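Local coordinates for protein transcriptional regulator, TetR family (Marinobacter aquaeolei, PDB 3NNR) that probably binds DNA as a TetR-family transcriptional regulator, with a predicted helix-turn-helix at its N-terminal end and a largely helical C-terminal domain, at residues A[126-131]-A[150-155]; A[55-60]-A[114-119]. All coordinates share one frame; numbering follows the deposited sequence.

Interaction 1. Residues A[126-131]-A[150-155]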
loop_
_atom_site.group_PDB
_atom_site.type_symbol
_atom_site.label_atom_id
_atom_site.label_comp_id
_atom_site.label_asym_id
_atom_site.label_seq_id
_atom_site.Cartn_x
_atom_site.Cartn_y
_atom_site.Cartn_z
ATOM N N ALA A 126 5.800 17.321 5.111
ATOM C CA ALA A 126 4.715 17.860 5.943
ATOM C C ALA A 126 4.484 16.917 7.137
ATOM O O ALA A 126 4.180 17.380 8.244
ATOM C CB ALA A 126 3.446 18.058 5.133
ATOM N N ILE A 127 4.643 15.604 6.925
ATOM C CA ILE A 127 4.504 14.624 8.023
ATOM C C ILE A 127 5.636 14.846 9.036
ATOM O O ILE A 127 5.378 14.879 10.237
ATOM C CB ILE A 127 4.466 13.180 7.533
ATOM C CG1 ILE A 127 3.228 12.933 6.655
ATOM C CG2 ILE A 127 4.415 12.216 8.711
ATOM C CD1 ILE A 127 3.301 11.656 5.844
ATOM N N ASN A 128 6.870 15.024 8.553
ATOM C CA ASN A 128 8.011 15.356 9.436
ATOM C C ASN A 128 7.693 16.579 10.250
ATOM O O ASN A 128 7.832 16.572 11.485
ATOM C CB ASN A 128 9.328 15.621 8.665
ATOM C CG ASN A 128 10.174 14.377 8.505
ATOM O OD1 ASN A 128 10.646 13.812 9.493
ATOM N ND2 ASN A 128 10.399 13.961 7.264
ATOM N N ARG A 129 7.227 17.602 9.536
ATOM C CA ARG A 129 6.940 18.874 10.140
ATOM C C ARG A 129 5.818 18.805 11.189
ATOM O O ARG A 129 5.937 19.443 12.234
ATOM C CB ARG A 129 6.696 19.955 9.068
ATOM C CG ARG A 129 6.699 21.386 9.586
ATOM C CD ARG A 129 7.955 21.719 10.440
ATOM N NE ARG A 129 7.887 23.056 11.030
ATOM C CZ ARG A 129 8.555 23.468 12.117
ATOM N NH1 ARG A 129 9.358 22.648 12.819
ATOM N NH2 ARG A 129 8.390 24.723 12.534
ATOM N N ILE A 130 4.783 17.993 10.936
ATOM C CA ILE A 130 3.684 17.797 11.904
ATOM C C ILE A 130 4.225 17.162 13.184
ATOM O O ILE A 130 3.941 17.638 14.269
ATOM C CB ILE A 130 2.535 16.951 11.324
ATOM C CG1 ILE A 130 1.740 17.779 10.295
ATOM C CG2 ILE A 130 1.576 16.523 12.423
ATOM C CD1 ILE A 130 1.016 16.918 9.249
ATOM N N PHE A 131 5.009 16.104 13.054
ATOM C CA PHE A 131 5.631 15.489 14.215
ATOM C C PHE A 131 6.557 16.471 14.934
ATOM O O PHE A 131 6.548 16.519 16.162
ATOM C CB PHE A 131 6.466 14.274 13.842
ATOM C CG PHE A 131 5.688 13.063 13.362
ATOM C CD1 PHE A 131 4.421 12.732 13.857
ATOM C CD2 PHE A 131 6.333 12.145 12.518
ATOM C CE1 PHE A 131 3.773 11.573 13.431
ATOM C CE2 PHE A 131 5.700 10.977 12.096
ATOM C CZ PHE A 131 4.418 10.688 12.551
ATOM N N ALA A 150 11.928 7.817 9.384
ATOM C CA ALA A 150 11.438 6.446 9.298
ATOM C C ALA A 150 9.958 6.415 9.694
ATOM O O ALA A 150 9.130 5.902 8.947
ATOM C CB ALA A 150 12.240 5.532 10.192
HETATM N N MSE A 151 9.630 6.983 10.847
HETATM C CA MSE A 151 8.230 7.001 11.294
HETATM C C MSE A 151 7.285 7.711 10.343
HETATM O O MSE A 151 6.139 7.289 10.222
HETATM C CB MSE A 151 8.094 7.590 12.691
HETATM C CG MSE A 151 8.324 6.564 13.748
HETATM SE SE MSE A 151 8.824 7.387 15.371
HETATM C CE MSE A 151 7.780 9.100 15.342
ATOM N N SER A 152 7.777 8.774 9.698
ATOM C CA SER A 152 7.006 9.559 8.744
ATOM C C SER A 152 6.673 8.745 7.511
ATOM O O SER A 152 5.558 8.782 7.019
ATOM C CB SER A 152 7.758 10.852 8.369
ATOM O OG SER A 152 7.857 11.739 9.490
ATOM N N LEU A 153 7.652 8.010 7.014
ATOM C CA LEU A 153 7.431 7.101 5.902
ATOM C C LEU A 153 6.367 6.036 6.254
ATOM O O LEU A 153 5.489 5.775 5.427
ATOM C CB LEU A 153 8.750 6.447 5.461
ATOM C CG LEU A 153 8.780 5.644 4.171
ATOM C CD1 LEU A 153 8.179 6.431 3.026
ATOM C CD2 LEU A 153 10.217 5.220 3.853
ATOM N N ASN A 154 6.411 5.481 7.478
ATOM C CA ASN A 154 5.404 4.491 7.921
ATOM C C ASN A 154 3.986 5.060 7.899
ATOM O O ASN A 154 3.070 4.374 7.483
ATOM C CB ASN A 154 5.738 3.888 9.290
ATOM C CG ASN A 154 6.888 2.879 9.235
ATOM O OD1 ASN A 154 7.198 2.317 8.193
ATOM N ND2 ASN A 154 7.496 2.631 10.373
ATOM N N VAL A 155 3.825 6.317 8.314
ATOM C CA VAL A 155 2.537 7.019 8.217
ATOM C C VAL A 155 2.063 7.022 6.763
ATOM O O VAL A 155 0.958 6.575 6.487
ATOM C CB VAL A 155 2.607 8.459 8.736
ATOM C CG1 VAL A 155 1.388 9.220 8.341
ATOM C CG2 VAL A 155 2.737 8.451 10.218
#
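Ser152 OG sits among Phe131, Ile127 and Asn128, with its hydrogen bond going to Arg148 O, one turn back on its own helix. This is a crossing of two helices in the all-helical C-terminal domain of a TetR-family regulator. The short axes pass 9.1 Å apart at 117°, and Ile127 and Ser152 have the nearest CA atoms. Ser152 OG lies 3.4 Å from Phe131 CD2. No hydrogen bond joins the two segments, so Asn128 OD1 merely packs near Ser152 OG. Satisfied by Arg148, the buried oxygen acts here as a small packing group. The CB bond of Ile127 points toward the facing helix. Ile127 CG2, anti to the backbone N, comes 3.6 Å from Ser152 CB. CG1 stands beside the backbone N (chi1 -64°), and Ile127 CD1 beyond it packs 4.0 Å from Val155 CG1. An alanine here would remove CG1, CG2 and CD1, and would probably open a gap beside Ser152 CB and leave Val155 CG1 without its isoleucine neighbour. Ser152, Met151 and Val155 all touch the Phe131 ring. The backbone N of Ser152 lies at its edge, in the ring plane, 3.9 Å from Phe131 CE2. Met151, built as selenomethionine, bends at its last torsion and lays CE over one face, toward the rim. Glu194 of helix 186-194 touches both Phe131 and Met151. The contact borders the subunit interface: Met151 itself packs on Thr192 of the second subunit, and Asn154 ND2 bonds to Gln189 O of that chain. An unidentified ligand lies close to the Phe131 side chain. On the ring's far end, Phe131 CZ meets Val155 CG2 at 3.6 Å.

Interaction 2. Residues A[55-60]-A[114-119]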
loop_
_atom_site.group_PDB
_atom_site.type_symbol
_atom_site.label_atom_id
_atom_site.label_comp_id
_atom_site.label_asym_id
_atom_site.label_seq_id
_atom_site.Cartn_x
_atom_site.Cartn_y
_atom_site.Cartn_z
ATOM N N GLU A 55 -4.170 16.487 -15.526
ATOM C CA GLU A 55 -4.885 17.645 -14.985
ATOM C C GLU A 55 -5.720 17.301 -13.752
ATOM O O GLU A 55 -5.773 18.089 -12.822
ATOM C CB GLU A 55 -5.709 18.347 -16.054
ATOM C CG GLU A 55 -6.313 19.691 -15.493
ATOM C CD GLU A 55 -6.528 20.762 -16.516
ATOM O OE1 GLU A 55 -5.934 20.629 -17.620
ATOM O OE2 GLU A 55 -7.263 21.750 -16.201
ATOM N N ILE A 56 -6.341 16.126 -13.726
ATOM C CA ILE A 56 -7.033 15.666 -12.528
ATOM C C ILE A 56 -6.025 15.577 -11.364
ATOM O O ILE A 56 -6.302 16.071 -10.266
ATOM C CB ILE A 56 -7.698 14.306 -12.726
ATOM C CG1 ILE A 56 -8.896 14.409 -13.691
ATOM C CG2 ILE A 56 -8.148 13.755 -11.392
ATOM C CD1 ILE A 56 -9.512 13.012 -14.116
ATOM N N PHE A 57 -4.875 14.950 -11.608
ATOM C CA PHE A 57 -3.823 14.883 -10.591
ATOM C C PHE A 57 -3.397 16.272 -10.095
ATOM O O PHE A 57 -3.229 16.486 -8.888
ATOM C CB PHE A 57 -2.580 14.144 -11.081
ATOM C CG PHE A 57 -1.404 14.344 -10.187
ATOM C CD1 PHE A 57 -1.326 13.661 -8.979
ATOM C CD2 PHE A 57 -0.418 15.242 -10.506
ATOM C CE1 PHE A 57 -0.274 13.869 -8.120
ATOM C CE2 PHE A 57 0.636 15.462 -9.642
ATOM C CZ PHE A 57 0.705 14.763 -8.450
ATOM N N GLN A 58 -3.207 17.204 -11.023
ATOM C CA GLN A 58 -2.850 18.569 -10.654
ATOM C C GLN A 58 -3.865 19.228 -9.722
ATOM O O GLN A 58 -3.458 20.107 -8.951
ATOM C CB GLN A 58 -2.623 19.448 -11.880
ATOM C CG GLN A 58 -1.342 19.145 -12.607
ATOM C CD GLN A 58 -1.141 19.992 -13.862
ATOM O OE1 GLN A 58 -2.074 20.245 -14.643
ATOM N NE2 GLN A 58 0.086 20.408 -14.069
ATOM N N GLU A 59 -5.152 18.852 -9.824
ATOM C CA GLU A 59 -6.191 19.371 -8.915
ATOM C C GLU A 59 -6.042 18.707 -7.536
ATOM O O GLU A 59 -6.217 19.381 -6.542
ATOM C CB GLU A 59 -7.642 19.181 -9.412
ATOM C CG GLU A 59 -8.044 19.785 -10.801
ATOM C CD GLU A 59 -7.883 21.311 -10.939
ATOM O OE1 GLU A 59 -8.026 22.042 -9.923
ATOM O OE2 GLU A 59 -7.633 21.777 -12.093
ATOM N N TYR A 60 -5.748 17.406 -7.499
ATOM C CA TYR A 60 -5.530 16.636 -6.250
ATOM C C TYR A 60 -4.301 17.183 -5.525
ATOM O O TYR A 60 -4.369 17.476 -4.339
ATOM C CB TYR A 60 -5.366 15.135 -6.553
ATOM C CG TYR A 60 -5.040 14.215 -5.366
ATOM C CD1 TYR A 60 -5.901 14.072 -4.257
ATOM C CD2 TYR A 60 -3.890 13.467 -5.364
ATOM C CE1 TYR A 60 -5.566 13.203 -3.157
ATOM C CE2 TYR A 60 -3.568 12.637 -4.321
ATOM C CZ TYR A 60 -4.395 12.492 -3.221
ATOM O OH TYR A 60 -3.950 11.601 -2.248
ATOM N N GLN A 114 7.304 12.464 -12.605
ATOM C CA GLN A 114 8.153 13.522 -12.037
ATOM C C GLN A 114 7.380 14.264 -10.927
ATOM O O GLN A 114 7.789 14.215 -9.760
ATOM C CB GLN A 114 8.668 14.456 -13.151
ATOM C CG GLN A 114 9.454 15.719 -12.748
ATOM C CD GLN A 114 10.824 15.439 -12.148
ATOM O OE1 GLN A 114 11.826 15.873 -12.708
ATOM N NE2 GLN A 114 10.881 14.711 -11.016
ATOM N N ASP A 115 6.231 14.846 -11.271
ATOM C CA ASP A 115 5.410 15.594 -10.297
ATOM C C ASP A 115 5.027 14.749 -9.056
ATOM O O ASP A 115 5.168 15.224 -7.932
ATOM C CB ASP A 115 4.134 16.159 -10.952
ATOM C CG ASP A 115 4.412 17.171 -12.061
ATOM O OD1 ASP A 115 5.577 17.349 -12.505
ATOM O OD2 ASP A 115 3.424 17.798 -12.481
ATOM N N TYR A 116 4.603 13.501 -9.259
ATOM C CA TYR A 116 4.225 12.623 -8.129
ATOM C C TYR A 116 5.383 12.342 -7.156
ATOM O O TYR A 116 5.172 12.374 -5.932
ATOM C CB TYR A 116 3.579 11.295 -8.572
ATOM C CG TYR A 116 2.957 10.563 -7.394
ATOM C CD1 TYR A 116 1.871 11.101 -6.743
ATOM C CD2 TYR A 116 3.480 9.363 -6.900
ATOM C CE1 TYR A 116 1.296 10.482 -5.644
ATOM C CE2 TYR A 116 2.895 8.717 -5.779
ATOM C CZ TYR A 116 1.790 9.300 -5.170
ATOM O OH TYR A 116 1.139 8.774 -4.070
ATOM N N ARG A 117 6.583 12.096 -7.689
ATOM C CA ARG A 117 7.803 11.917 -6.866
ATOM C C ARG A 117 7.964 13.168 -5.989
ATOM O O ARG A 117 8.115 13.056 -4.785
ATOM C CB ARG A 117 9.069 11.677 -7.750
ATOM C CG ARG A 117 10.489 11.526 -7.043
ATOM C CD ARG A 117 11.728 11.723 -8.016
ATOM N N GLU A 118 7.872 14.348 -6.596
ATOM C CA GLU A 118 8.074 15.626 -5.883
ATOM C C GLU A 118 6.988 15.932 -4.855
ATOM O O GLU A 118 7.273 16.490 -3.789
ATOM C CB GLU A 118 8.221 16.778 -6.873
ATOM C CG GLU A 118 9.514 16.694 -7.650
ATOM C CD GLU A 118 9.716 17.863 -8.611
ATOM O OE1 GLU A 118 8.749 18.259 -9.330
ATOM O OE2 GLU A 118 10.865 18.367 -8.657
ATOM N N PHE A 119 5.761 15.570 -5.212
ATOM C CA PHE A 119 4.594 15.700 -4.363
ATOM C C PHE A 119 4.721 14.801 -3.110
ATOM O O PHE A 119 4.391 15.217 -1.975
ATOM C CB PHE A 119 3.358 15.358 -5.217
ATOM C CG PHE A 119 2.063 15.339 -4.466
ATOM C CD1 PHE A 119 1.661 16.442 -3.717
ATOM C CD2 PHE A 119 1.227 14.224 -4.541
ATOM C CE1 PHE A 119 0.443 16.432 -3.045
ATOM C CE2 PHE A 119 0.034 14.194 -3.886
ATOM C CZ PHE A 119 -0.373 15.298 -3.130
#
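Phe57 turns the edge of its ring toward the face of Phe119 in an offset edge-to-face pair. The ring centroids are 5.7 Å apart and the planes stand at 81°. The two side chains slide past each other in opposite directions, and Phe57 CE1 comes 3.9 Å from Phe119 CD2. Phe57 CE1 also meets Tyr116 CD1, at 3.8 Å. Here the two side chains cross at about a right angle, and Phe57 CE1 lies at the edge of the tyrosine ring. On the other side of its tip, Phe57 CE2 rests 3.8 Å from Asp115 CB. The acidic end of Asp115 is engaged apart from this packing, since OD2 is hydrogen-bonded to Tyr54 OH. Phe57, Tyr60 and Phe119 form an aromatic cluster between helix 49-67 and helix 110-136. In TetR-family proteins the helix corresponding to 49-67 links the DNA-binding domain to the C-terminal domain, and the contact joins it to a long helix of that domain. The short axes run nearly parallel, at 13°, but 11.5 Å apart, and aromatic rings fill the distance. Phe57 and Phe119 both hold CG anti to the backbone N, beside the carbonyl carbon, and both CB bonds point toward the facing helix. The side chains of Tyr60 and Phe119 also cross at about a right angle, while their ring planes stand obliquely at 73°. Tyr60 CE2 lies 3.9 Å from Phe119 CE2, at the edge of the phenylalanine ring. Phe98 adds another ring against Phe57 and Tyr116. Tyr60 OH is hydrogen-bonded to O1 of an unidentified ligand, probably from the crystallisation liquor, which may mark a pocket. Tyr116 OH makes a weak hydrogen bond to the same atom.

Overall arrangement
From the N terminus, the chain passes the predicted helix-turn-helix and enters helix 49-67, where interaction 2 opens. It then runs through 53 mostly helical residues before segment 114-119 closes that loop. The same helix, 110-136, continues to segment 126-131 and opens interaction 1. After 18 more residues, helix 145-160 closes this shorter loop. The two loops are in series, neither nested nor crossed. Their centres lie about 20 Å apart. Helix 110-136 is shared: its earlier part meets helix 49-67, which in this family links the DNA-binding domain to the C-terminal domain, and its later part meets helix 145-160 within the C-terminal domain. Residues of both contacts also touch the second subunit.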